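Local coordinates for uncharacterized protein (Pseudomonas syringae pv. tomato, PDB 3K4I) that is of unknown function but belongs to the RraA-like family of aldolase-related proteins and is modelled as an assembly of three chains with bound magnesium ions, at residues Ser85-Asn91 / Ile113-Asp119; Ile56-Val60 / Thr164-Gly168; His22-Leu28 / Ala193-Glu197; Val16-Cys20 / Val190-Arg194. All coordinates share one frame; numbering follows the deposited sequence.

Contact 1. Residues Ser85-Asn91 / Ile113-Asp119; sequences SVIVSSN and IKGTVID
Val86 and Val117 meet methyl to methyl, CG1 of Val86 lying 3.9 Å from CG2 of Val117, while Val88 runs alongside Val117 and points the same way. Met171 and Cys173 of strand 170-174 pack over these valines, whose branched side chains suit an extended backbone and a buried sheet face. On the other face, Ile87 reaches back with CD1 to within 3.8 Å of CG2 of Ile113. CG1 of Ile87 stands beside the backbone N (chi1 -72°), which carries the chain end toward the start of the neighbouring strand. Between the faces the two backbones run parallel, 16° apart, and Ile87 shows the alternation: its N donates to Gly115 O at 2.9 Å and its O receives Val117 N at 2.8 Å. Ser89 repeats the pattern with Val117 O and Asp119 N. At the polar edge Ser90 OG donates at 2.7 Å to Asp119 OD2, which accepts on its anti lone pair, away from OD1. That other oxygen forms a salt bridge with Arg138, so the carboxylate is gripped by both of its oxygens and its rotation is probably fixed. Asn91 N closes the series on Asp119 O, 3.0 Å away. With helix 102-110 linking them, strands 85-90 and 115-119 form a beta-alpha-beta unit in the sheet of this RraA-like fold.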
loop_
_atom_site.group_PDB
_atom_site.type_symbol
_atom_site.label_atom_id
_atom_site.label_comp_id
_atom_site.label_asym_id
_atom_site.label_seq_id
_atom_site.Cartn_x
_atom_site.Cartn_y
_atom_site.Cartn_z
ATOM N N SER C 85 1.529 -23.883 10.955
ATOM C CA SER C 85 2.596 -22.876 11.089
ATOM C C SER C 85 2.250 -21.585 10.400
ATOM O O SER C 85 1.563 -21.584 9.382
ATOM C CB SER C 85 3.883 -23.387 10.472
ATOM O OG SER C 85 4.365 -24.521 11.164
ATOM N N VAL C 86 2.770 -20.476 10.944
ATOM C CA VAL C 86 2.932 -19.235 10.182
ATOM C C VAL C 86 4.446 -19.084 9.964
ATOM O O VAL C 86 5.174 -19.074 10.919
ATOM C CB VAL C 86 2.394 -18.038 10.992
ATOM C CG1 VAL C 86 2.778 -16.707 10.372
ATOM C CG2 VAL C 86 0.851 -18.139 11.145
ATOM N N ILE C 87 4.894 -18.970 8.711
ATOM C CA ILE C 87 6.309 -18.898 8.389
ATOM C C ILE C 87 6.712 -17.445 8.608
ATOM O O ILE C 87 6.005 -16.552 8.156
ATOM C CB ILE C 87 6.558 -19.322 6.917
ATOM C CG1 ILE C 87 6.363 -20.839 6.757
ATOM C CG2 ILE C 87 8.003 -18.863 6.467
ATOM C CD1 ILE C 87 6.347 -21.397 5.278
ATOM N N VAL C 88 7.811 -17.222 9.329
ATOM C CA VAL C 88 8.274 -15.855 9.600
ATOM C C VAL C 88 9.673 -15.824 9.060
ATOM O O VAL C 88 10.535 -16.517 9.585
ATOM C CB VAL C 88 8.264 -15.491 11.091
ATOM C CG1 VAL C 88 8.789 -14.039 11.303
ATOM C CG2 VAL C 88 6.853 -15.647 11.664
ATOM N N SER C 89 9.876 -15.032 7.998
ATOM C CA SER C 89 11.107 -15.046 7.226
ATOM C C SER C 89 11.801 -13.730 7.359
ATOM O O SER C 89 11.176 -12.673 7.164
ATOM C CB SER C 89 10.825 -15.313 5.744
ATOM O OG SER C 89 10.453 -16.663 5.554
ATOM N N SER C 90 13.077 -13.790 7.673
ATOM C CA SER C 90 13.856 -12.547 7.860
ATOM C C SER C 90 15.009 -12.471 6.876
ATOM O O SER C 90 15.881 -13.334 6.854
ATOM C CB SER C 90 14.278 -12.383 9.330
ATOM O OG SER C 90 14.893 -11.110 9.535
ATOM N N ASN C 91 14.993 -11.405 6.075
ATOM C CA ASN C 91 15.977 -11.200 5.019
ATOM C C ASN C 91 16.530 -9.771 5.101
ATOM O O ASN C 91 16.700 -9.067 4.065
ATOM C CB ASN C 91 15.349 -11.497 3.651
ATOM C CG ASN C 91 16.361 -11.462 2.513
ATOM O OD1 ASN C 91 17.539 -11.818 2.697
ATOM N ND2 ASN C 91 15.920 -11.004 1.338
ATOM N N ILE C 113 -0.118 -24.726 5.851
ATOM C CA ILE C 113 0.607 -23.543 6.306
ATOM C C ILE C 113 -0.269 -22.279 6.231
ATOM O O ILE C 113 -0.902 -22.024 5.193
ATOM C CB ILE C 113 1.891 -23.355 5.498
ATOM C CG1 ILE C 113 2.768 -24.611 5.656
ATOM C CG2 ILE C 113 2.662 -22.052 5.965
ATOM C CD1 ILE C 113 4.003 -24.699 4.714
ATOM N N LYS C 114 -0.361 -21.539 7.340
ATOM C CA LYS C 114 -1.454 -20.556 7.541
ATOM C C LYS C 114 -1.193 -19.172 6.975
ATOM O O LYS C 114 -2.133 -18.422 6.698
ATOM C CB LYS C 114 -1.808 -20.384 9.036
ATOM C CG LYS C 114 -2.017 -21.661 9.845
ATOM C CD LYS C 114 -3.321 -22.336 9.510
ATOM C CE LYS C 114 -4.540 -21.477 9.813
ATOM N NZ LYS C 114 -4.672 -21.199 11.257
ATOM N N GLY C 115 0.086 -18.817 6.861
ATOM C CA GLY C 115 0.453 -17.502 6.365
ATOM C C GLY C 115 1.966 -17.321 6.397
ATOM O O GLY C 115 2.713 -18.153 6.949
ATOM N N THR C 116 2.408 -16.225 5.818
ATOM C CA THR C 116 3.830 -15.920 5.746
ATOM C C THR C 116 4.027 -14.465 6.089
ATOM O O THR C 116 3.350 -13.594 5.526
ATOM C CB THR C 116 4.410 -16.225 4.348
ATOM O OG1 THR C 116 4.293 -17.628 4.124
ATOM C CG2 THR C 116 5.885 -15.906 4.310
ATOM N N VAL C 117 4.960 -14.227 7.004
ATOM C CA VAL C 117 5.310 -12.885 7.479
ATOM C C VAL C 117 6.750 -12.668 7.024
ATOM O O VAL C 117 7.599 -13.502 7.346
ATOM C CB VAL C 117 5.245 -12.852 9.011
ATOM C CG1 VAL C 117 5.742 -11.534 9.539
ATOM C CG2 VAL C 117 3.830 -13.106 9.472
ATOM N N ILE C 118 7.040 -11.549 6.345
ATOM C CA ILE C 118 8.374 -11.320 5.767
ATOM C C ILE C 118 8.993 -9.984 6.133
ATOM O O ILE C 118 8.432 -8.923 5.836
ATOM C CB ILE C 118 8.378 -11.450 4.220
ATOM C CG1 ILE C 118 7.698 -12.748 3.787
ATOM C CG2 ILE C 118 9.798 -11.436 3.691
ATOM C CD1 ILE C 118 7.515 -12.866 2.288
ATOM N N ASP C 119 10.165 -10.075 6.761
ATOM C CA ASP C 119 11.030 -8.914 6.994
ATOM C C ASP C 119 11.851 -8.809 5.705
ATOM O O ASP C 119 12.997 -9.234 5.642
ATOM C CB ASP C 119 11.882 -9.157 8.250
ATOM C CG ASP C 119 13.028 -8.155 8.412
ATOM O OD1 ASP C 119 12.841 -6.994 8.067
ATOM O OD2 ASP C 119 14.104 -8.576 8.893
#

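Contact 2. Residues Ile56-Val60 / Thr164-Gly168; sequences IAFTV and TIQPG
Ala57 and Gly168 join where the turn after strand 163-165, the end of a two-stranded antiparallel sheet, comes up against strand 53-63. The turn feeds strand 170-174, which pairs antiparallel with strand 53-63 in the main mixed sheet of this RraA-like fold. Gly168 N donates to Ala57 O at 2.9 Å, lying in the carbonyl plane on a lone pair, and CA of Pro167 makes a longer C-H...O contact with the same oxygen. One carbonyl is thus met by two successive residues of the turn. The methyl of Ala57 points at the turn and touches Ile165 CG2 at 3.8 Å; a side chain this small lets the two backbones come close. CG2 of Thr59 reaches the same Ile165 methyl from the next position on that side of the strand, the two side chains sliding past each other in opposite directions, so Ile165 CG2 sits against both residues.

What positions this shell lies just beyond it. Thr59 OG1, between the backbone N and the carbonyl carbon (chi1 53°), bonds to the backbone O of Val156 while resting 3.6 Å from Pro167 CG. This leaves Thr59 CG2 facing Ile165. The proline ring restrains the turn before Gly168, and Pro167 O is taken by Gln183 NE2. Gly168 itself has a positive phi (103°), with backbone angles at which a side chain would press on the preceding carbonyl oxygen. Ile56 CG2 lies only 3.3 Å from Gly168 CA, tighter than ordinary van der Waals contact.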
loop_
_atom_site.group_PDB
_atom_site.type_symbol
_atom_site.label_atom_id
_atom_site.label_comp_id
_atom_site.label_asym_id
_atom_site.label_seq_id
_atom_site.Cartn_x
_atom_site.Cartn_y
_atom_site.Cartn_z
ATOM N N ILE C 56 1.620 -20.912 14.545
ATOM C CA ILE C 56 2.850 -21.032 15.308
ATOM C C ILE C 56 4.011 -20.644 14.428
ATOM O O ILE C 56 4.130 -21.159 13.329
ATOM C CB ILE C 56 3.012 -22.511 15.750
ATOM C CG1 ILE C 56 1.768 -22.955 16.527
ATOM C CG2 ILE C 56 4.299 -22.704 16.515
ATOM C CD1 ILE C 56 1.440 -22.103 17.816
ATOM N N ALA C 57 4.876 -19.764 14.925
ATOM C CA ALA C 57 5.997 -19.282 14.140
ATOM C C ALA C 57 6.940 -20.423 13.786
ATOM O O ALA C 57 7.372 -21.162 14.671
ATOM C CB ALA C 57 6.770 -18.206 14.924
ATOM N N PHE C 58 7.289 -20.518 12.501
ATOM C CA PHE C 58 8.362 -21.345 12.032
ATOM C C PHE C 58 9.303 -20.331 11.383
ATOM O O PHE C 58 8.897 -19.649 10.430
ATOM C CB PHE C 58 7.853 -22.322 10.968
ATOM C CG PHE C 58 8.931 -23.168 10.368
ATOM C CD1 PHE C 58 9.107 -24.479 10.819
ATOM C CD2 PHE C 58 9.810 -22.647 9.401
ATOM C CE1 PHE C 58 10.092 -25.293 10.302
ATOM C CE2 PHE C 58 10.840 -23.450 8.875
ATOM C CZ PHE C 58 10.962 -24.792 9.321
ATOM N N THR C 59 10.490 -20.196 11.950
ATOM C CA THR C 59 11.388 -19.089 11.589
ATOM C C THR C 59 12.375 -19.457 10.489
ATOM O O THR C 59 12.858 -20.598 10.399
ATOM C CB THR C 59 12.155 -18.575 12.813
ATOM O OG1 THR C 59 12.824 -19.665 13.469
ATOM C CG2 THR C 59 11.213 -17.920 13.817
ATOM N N VAL C 60 12.682 -18.482 9.647
ATOM C CA VAL C 60 13.616 -18.692 8.536
ATOM C C VAL C 60 14.525 -17.474 8.537
ATOM O O VAL C 60 14.030 -16.339 8.500
ATOM C CB VAL C 60 12.845 -18.719 7.192
ATOM C CG1 VAL C 60 13.810 -19.017 6.039
ATOM C CG2 VAL C 60 11.695 -19.750 7.248
ATOM N N THR C 164 12.011 -10.006 19.190
ATOM C CA THR C 164 12.482 -11.358 19.071
ATOM C C THR C 164 11.299 -12.279 18.740
ATOM O O THR C 164 10.239 -12.144 19.353
ATOM C CB THR C 164 13.153 -11.794 20.389
ATOM O OG1 THR C 164 14.418 -11.123 20.495
ATOM C CG2 THR C 164 13.363 -13.325 20.428
ATOM N N ILE C 165 11.495 -13.162 17.757
ATOM C CA ILE C 165 10.532 -14.231 17.398
ATOM C C ILE C 165 11.284 -15.539 17.606
ATOM O O ILE C 165 12.351 -15.790 17.001
ATOM C CB ILE C 165 10.024 -14.175 15.924
ATOM C CG1 ILE C 165 9.352 -12.827 15.600
ATOM C CG2 ILE C 165 9.049 -15.302 15.662
ATOM C CD1 ILE C 165 10.268 -11.839 14.888
ATOM N N GLN C 166 10.761 -16.349 18.515
ATOM C CA GLN C 166 11.259 -17.694 18.734
ATOM C C GLN C 166 10.350 -18.684 18.002
ATOM O O GLN C 166 9.130 -18.488 17.952
ATOM C CB GLN C 166 11.206 -18.026 20.230
ATOM C CG GLN C 166 12.164 -17.246 21.114
ATOM C CD GLN C 166 13.579 -17.761 21.029
ATOM O OE1 GLN C 166 13.872 -18.692 20.283
ATOM N NE2 GLN C 166 14.482 -17.139 21.791
ATOM N N PRO C 167 10.950 -19.745 17.427
ATOM C CA PRO C 167 10.144 -20.850 16.898
ATOM C C PRO C 167 9.133 -21.269 17.958
ATOM O O PRO C 167 9.501 -21.546 19.116
ATOM C CB PRO C 167 11.155 -21.977 16.693
ATOM C CG PRO C 167 12.519 -21.284 16.636
ATOM C CD PRO C 167 12.394 -20.062 17.488
ATOM N N GLY C 168 7.873 -21.330 17.554
ATOM C CA GLY C 168 6.812 -21.759 18.489
ATOM C C GLY C 168 5.981 -20.603 19.031
ATOM O O GLY C 168 4.933 -20.806 19.656
#

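Contact 3. Residues His22-Leu28 / Ala193-Glu197; sequences HLDTASL and ARAVE
Glu197 reaches from helix 186-207 to the turn that begins helix 25-33, and one carboxylate oxygen does most of the bonding there. The Glu197 chain is extended beyond CG, carrying OE2 to the backbone N of Asp24, which donates at 2.9 Å and 166°, nearly along the C-O axis. Glu197 thus accepts an amide hydrogen at the N-cap residue, whose own side chain makes no capping bond. Ser27, in the first turn of the helix, also directs its OG at OE2, but that hydroxyl is modelled too close to a neighbouring atom, so the bond is doubtful. OE1 lies 2.9 Å from His22 O; both are acceptors, and this pair is no hydrogen bond. Leu23 CD2 packs 3.6 Å from Glu197 CD, an apolar branch against the carboxylate carbon. Next to the polar group, the methyl of Ala193 rests against both Leu23 CD1, at 3.9 Å, and Leu28 CD2, at 3.7 Å; a small residue suits the close approach of the helices, whose CA atoms at Ser27 and Ala193 are 4.7 Å apart. The side chain of Asp24 is about 4 Å from a bound magnesium ion, and its OD1 stands 3.8 Å from Glu197 OE2. For Glu197, the amide N-H of Asp24 probably offsets part of the unfavourable closeness of OE2 to that oxygen and of OE1 to His22 O.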
loop_
_atom_site.group_PDB
_atom_site.type_symbol
_atom_site.label_atom_id
_atom_site.label_comp_id
_atom_site.label_asym_id
_atom_site.label_seq_id
_atom_site.Cartn_x
_atom_site.Cartn_y
_atom_site.Cartn_z
ATOM N N HIS C 22 -11.219 -14.954 16.712
ATOM C CA HIS C 22 -12.094 -13.815 17.000
ATOM C C HIS C 22 -11.364 -12.684 17.712
ATOM O O HIS C 22 -12.008 -11.818 18.327
ATOM C CB HIS C 22 -13.299 -14.255 17.844
ATOM C CG HIS C 22 -14.003 -15.460 17.302
ATOM N ND1 HIS C 22 -15.008 -15.372 16.361
ATOM C CD2 HIS C 22 -13.849 -16.780 17.568
ATOM C CE1 HIS C 22 -15.448 -16.586 16.076
ATOM N NE2 HIS C 22 -14.759 -17.457 16.791
ATOM N N LEU C 23 -10.027 -12.683 17.623
ATOM C CA LEU C 23 -9.233 -11.629 18.226
ATOM C C LEU C 23 -8.474 -10.853 17.164
ATOM O O LEU C 23 -7.891 -11.441 16.261
ATOM C CB LEU C 23 -8.256 -12.182 19.285
ATOM C CG LEU C 23 -8.863 -12.822 20.535
ATOM C CD1 LEU C 23 -7.793 -13.427 21.455
ATOM C CD2 LEU C 23 -9.799 -11.864 21.334
ATOM N N ASP C 24 -8.489 -9.529 17.305
ATOM C CA ASP C 24 -7.789 -8.606 16.415
ATOM C C ASP C 24 -6.369 -8.400 16.929
ATOM O O ASP C 24 -6.107 -8.544 18.141
ATOM C CB ASP C 24 -8.471 -7.230 16.491
ATOM C CG ASP C 24 -9.883 -7.219 15.926
ATOM O OD1 ASP C 24 -10.644 -6.303 16.287
ATOM O OD2 ASP C 24 -10.238 -8.092 15.107
ATOM N N THR C 25 -5.460 -8.039 16.023
ATOM C CA THR C 25 -4.101 -7.662 16.443
ATOM C C THR C 25 -4.086 -6.588 17.518
ATOM O O THR C 25 -3.206 -6.613 18.390
ATOM C CB THR C 25 -3.238 -7.241 15.247
ATOM O OG1 THR C 25 -3.956 -6.291 14.459
ATOM C CG2 THR C 25 -2.895 -8.483 14.385
ATOM N N ALA C 26 -5.022 -5.635 17.463
ATOM C CA ALA C 26 -5.085 -4.588 18.494
ATOM C C ALA C 26 -5.325 -5.146 19.900
ATOM O O ALA C 26 -4.674 -4.716 20.856
ATOM C CB ALA C 26 -6.116 -3.507 18.136
ATOM N N SER C 27 -6.266 -6.090 20.046
ATOM C CA SER C 27 -6.542 -6.655 21.356
ATOM C C SER C 27 -5.307 -7.378 21.909
ATOM O O SER C 27 -4.967 -7.232 23.085
ATOM C CB SER C 27 -7.723 -7.627 21.291
ATOM O OG SER C 27 -8.758 -7.047 20.503
ATOM N N LEU C 28 -4.648 -8.146 21.037
ATOM C CA LEU C 28 -3.494 -8.924 21.434
ATOM C C LEU C 28 -2.341 -8.020 21.811
ATOM O O LEU C 28 -1.665 -8.264 22.801
ATOM C CB LEU C 28 -3.079 -9.891 20.325
ATOM C CG LEU C 28 -4.088 -11.057 20.269
ATOM C CD1 LEU C 28 -4.013 -11.733 18.935
ATOM C CD2 LEU C 28 -3.832 -12.047 21.426
ATOM N N ALA C 193 -6.600 -10.440 26.033
ATOM C CA ALA C 193 -7.092 -9.856 24.795
ATOM C C ALA C 193 -8.605 -10.001 24.712
ATOM O O ALA C 193 -9.298 -9.104 24.273
ATOM C CB ALA C 193 -6.427 -10.506 23.560
ATOM N N ARG C 194 -9.108 -11.151 25.146
ATOM C CA ARG C 194 -10.545 -11.346 25.120
ATOM C C ARG C 194 -11.283 -10.335 26.019
ATOM O O ARG C 194 -12.383 -9.859 25.683
ATOM C CB ARG C 194 -10.833 -12.765 25.585
ATOM C CG ARG C 194 -12.204 -13.212 25.238
ATOM C CD ARG C 194 -12.690 -14.137 26.294
ATOM N NE ARG C 194 -11.850 -15.325 26.438
ATOM C CZ ARG C 194 -12.233 -16.420 27.086
ATOM N NH1 ARG C 194 -13.454 -16.492 27.624
ATOM N NH2 ARG C 194 -11.416 -17.458 27.178
ATOM N N ALA C 195 -10.708 -10.065 27.188
ATOM C CA ALA C 195 -11.235 -9.109 28.139
ATOM C C ALA C 195 -11.180 -7.680 27.583
ATOM O O ALA C 195 -12.113 -6.900 27.762
ATOM C CB ALA C 195 -10.472 -9.214 29.461
ATOM N N VAL C 196 -10.071 -7.326 26.917
ATOM C CA VAL C 196 -9.984 -6.043 26.223
ATOM C C VAL C 196 -11.102 -5.867 25.172
ATOM O O VAL C 196 -11.770 -4.821 25.126
ATOM C CB VAL C 196 -8.598 -5.879 25.551
ATOM C CG1 VAL C 196 -8.576 -4.635 24.643
ATOM C CG2 VAL C 196 -7.519 -5.791 26.598
ATOM N N GLU C 197 -11.333 -6.904 24.373
ATOM C CA GLU C 197 -12.363 -6.862 23.335
ATOM C C GLU C 197 -13.735 -6.690 23.961
ATOM O O GLU C 197 -14.541 -5.896 23.472
ATOM C CB GLU C 197 -12.313 -8.102 22.416
ATOM C CG GLU C 197 -11.085 -8.047 21.483
ATOM C CD GLU C 197 -11.256 -8.755 20.140
ATOM O OE1 GLU C 197 -12.309 -9.420 19.933
ATOM O OE2 GLU C 197 -10.326 -8.625 19.298
#

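Contact 4. Residues Val16-Cys20 / Val190-Arg194; sequences VLDEC and VLRAR
Two helices on the outside of the fold, the short N-terminal helix 14-19 and the long helix 186-207, pack against each other here, with an apolar contact next to a salt bridge. Val190 carries the apolar part. Its CG2 meets Val16 CG1 at 3.7 Å and Cys20 SG at 3.6 Å, so one methyl touches two residues a helical turn apart. The other methyl, CG1, stands anti to the backbone N (chi1 166°) and is turned to Glu19, 3.8 Å from its CB and 3.7 Å from OE2. A branched valine therefore suits the place: one branch meets the Val16 methyl and the buried Cys20 sulfur, the other the Glu19 side chain. Cysteine suits its place because its sulfur is compact and weakly polar, and can lie against a methyl group.

The charged part is toward solvent. Glu19 OE1 forms a salt bridge with Arg194 NH2 at 2.6 Å, and the two flat groups are steeply turned, their planes 79° apart. The glutamate chain is extended beyond CG, whereas the arginine bends at chi2 and chi3 (-60° at the latter), which folds its guanidinium back toward helix 14-19. Arg194 lies one turn beyond Val190, so both face the same partner helix.

On the sheet side, strand 170-174 supplies Leu170 to Val190 and Leu170 and Val172 to Cys20, while Val54 of strand 53-63 also touches Cys20; helix 25-33 packs against helix 186-207 through Ala193.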
loop_
_atom_site.group_PDB
_atom_site.type_symbol
_atom_site.label_atom_id
_atom_site.label_comp_id
_atom_site.label_asym_id
_atom_site.label_seq_id
_atom_site.Cartn_x
_atom_site.Cartn_y
_atom_site.Cartn_z
ATOM N N VAL C 16 -6.548 -22.307 22.555
ATOM C CA VAL C 16 -5.988 -20.948 22.598
ATOM C C VAL C 16 -5.871 -20.406 21.178
ATOM O O VAL C 16 -6.222 -19.258 20.915
ATOM C CB VAL C 16 -4.615 -20.953 23.334
ATOM C CG1 VAL C 16 -3.864 -19.613 23.169
ATOM C CG2 VAL C 16 -4.796 -21.274 24.827
ATOM N N LEU C 17 -5.426 -21.253 20.249
ATOM C CA LEU C 17 -5.376 -20.883 18.831
ATOM C C LEU C 17 -6.778 -20.634 18.270
ATOM O O LEU C 17 -6.989 -19.670 17.525
ATOM C CB LEU C 17 -4.632 -21.955 18.014
ATOM C CG LEU C 17 -3.160 -22.156 18.390
ATOM C CD1 LEU C 17 -2.650 -23.580 18.109
ATOM C CD2 LEU C 17 -2.247 -21.133 17.711
ATOM N N ASP C 18 -7.743 -21.468 18.662
ATOM C CA ASP C 18 -9.101 -21.306 18.154
ATOM C C ASP C 18 -9.701 -19.972 18.577
ATOM O O ASP C 18 -10.309 -19.277 17.756
ATOM C CB ASP C 18 -9.997 -22.502 18.521
ATOM C CG ASP C 18 -9.514 -23.802 17.881
ATOM O OD1 ASP C 18 -8.953 -23.738 16.764
ATOM O OD2 ASP C 18 -9.669 -24.878 18.490
ATOM N N GLU C 19 -9.480 -19.600 19.839
ATOM C CA GLU C 19 -9.924 -18.317 20.373
ATOM C C GLU C 19 -9.445 -17.124 19.558
ATOM O O GLU C 19 -10.181 -16.157 19.418
ATOM C CB GLU C 19 -9.453 -18.128 21.797
ATOM C CG GLU C 19 -10.076 -19.078 22.786
ATOM C CD GLU C 19 -9.784 -18.665 24.209
ATOM O OE1 GLU C 19 -10.545 -17.836 24.737
ATOM O OE2 GLU C 19 -8.786 -19.162 24.785
ATOM N N CYS C 20 -8.217 -17.205 19.035
ATOM C CA CYS C 20 -7.613 -16.128 18.221
ATOM C C CYS C 20 -8.288 -15.871 16.875
ATOM O O CYS C 20 -8.015 -14.867 16.205
ATOM C CB CYS C 20 -6.131 -16.423 18.005
ATOM S SG CYS C 20 -5.105 -15.956 19.399
ATOM N N VAL C 190 -3.943 -14.266 25.430
ATOM C CA VAL C 190 -5.214 -14.503 24.770
ATOM C C VAL C 190 -6.386 -14.225 25.730
ATOM O O VAL C 190 -7.368 -13.594 25.339
ATOM C CB VAL C 190 -5.279 -15.927 24.156
ATOM C CG1 VAL C 190 -6.720 -16.299 23.759
ATOM C CG2 VAL C 190 -4.357 -15.988 22.945
ATOM N N LEU C 191 -6.256 -14.663 26.978
ATOM C CA LEU C 191 -7.216 -14.338 28.026
ATOM C C LEU C 191 -7.369 -12.817 28.222
ATOM O O LEU C 191 -8.494 -12.292 28.269
ATOM C CB LEU C 191 -6.811 -15.012 29.351
ATOM C CG LEU C 191 -7.713 -14.866 30.578
ATOM C CD1 LEU C 191 -9.003 -15.671 30.384
ATOM C CD2 LEU C 191 -6.985 -15.356 31.823
ATOM N N ARG C 192 -6.244 -12.101 28.291
ATOM C CA ARG C 192 -6.317 -10.658 28.458
ATOM C C ARG C 192 -6.931 -9.954 27.233
ATOM O O ARG C 192 -7.729 -9.018 27.389
ATOM C CB ARG C 192 -4.923 -10.079 28.779
ATOM C CG ARG C 192 -4.501 -10.395 30.208
ATOM C CD ARG C 192 -3.067 -9.992 30.467
ATOM N NE ARG C 192 -2.675 -10.319 31.840
ATOM C CZ ARG C 192 -2.146 -9.455 32.701
ATOM N NH1 ARG C 192 -1.895 -8.202 32.333
ATOM N NH2 ARG C 192 -1.846 -9.860 33.932
ATOM N N ALA C 193 -6.600 -10.440 26.033
ATOM C CA ALA C 193 -7.092 -9.856 24.795
ATOM C C ALA C 193 -8.605 -10.001 24.712
ATOM O O ALA C 193 -9.298 -9.104 24.273
ATOM C CB ALA C 193 -6.427 -10.506 23.560
ATOM N N ARG C 194 -9.108 -11.151 25.146
ATOM C CA ARG C 194 -10.545 -11.346 25.120
ATOM C C ARG C 194 -11.283 -10.335 26.019
ATOM O O ARG C 194 -12.383 -9.859 25.683
ATOM C CB ARG C 194 -10.833 -12.765 25.585
ATOM C CG ARG C 194 -12.204 -13.212 25.238
ATOM C CD ARG C 194 -12.690 -14.137 26.294
ATOM N NE ARG C 194 -11.850 -15.325 26.438
ATOM C CZ ARG C 194 -12.233 -16.420 27.086
ATOM N NH1 ARG C 194 -13.454 -16.492 27.624
ATOM N NH2 ARG C 194 -11.416 -17.458 27.178
#

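From the N terminus, helix 14-19 comes first and contact 4 ties it to helix 186-207, closing a loop over most of the chain. Contact 3 follows at the start of helix 25-33 and ends on the same helix, sharing Ala193 and Arg194 with contact 4; Leu23 also packs on Val190. Inside both loops lies contact 2, which joins strand 53-63 to the turn after strand 163-165, and inside that lies contact 1, linking neighbouring strands of the main sheet. Contacts 3 and 4 overlap at their C-terminal ends; the other loops nest. Contacts 1 and 2 meet where strands 53-63 and 85-90 pair, while Ile56 touches Leu17, bringing contact 2 against helix 14-19 of contact 4.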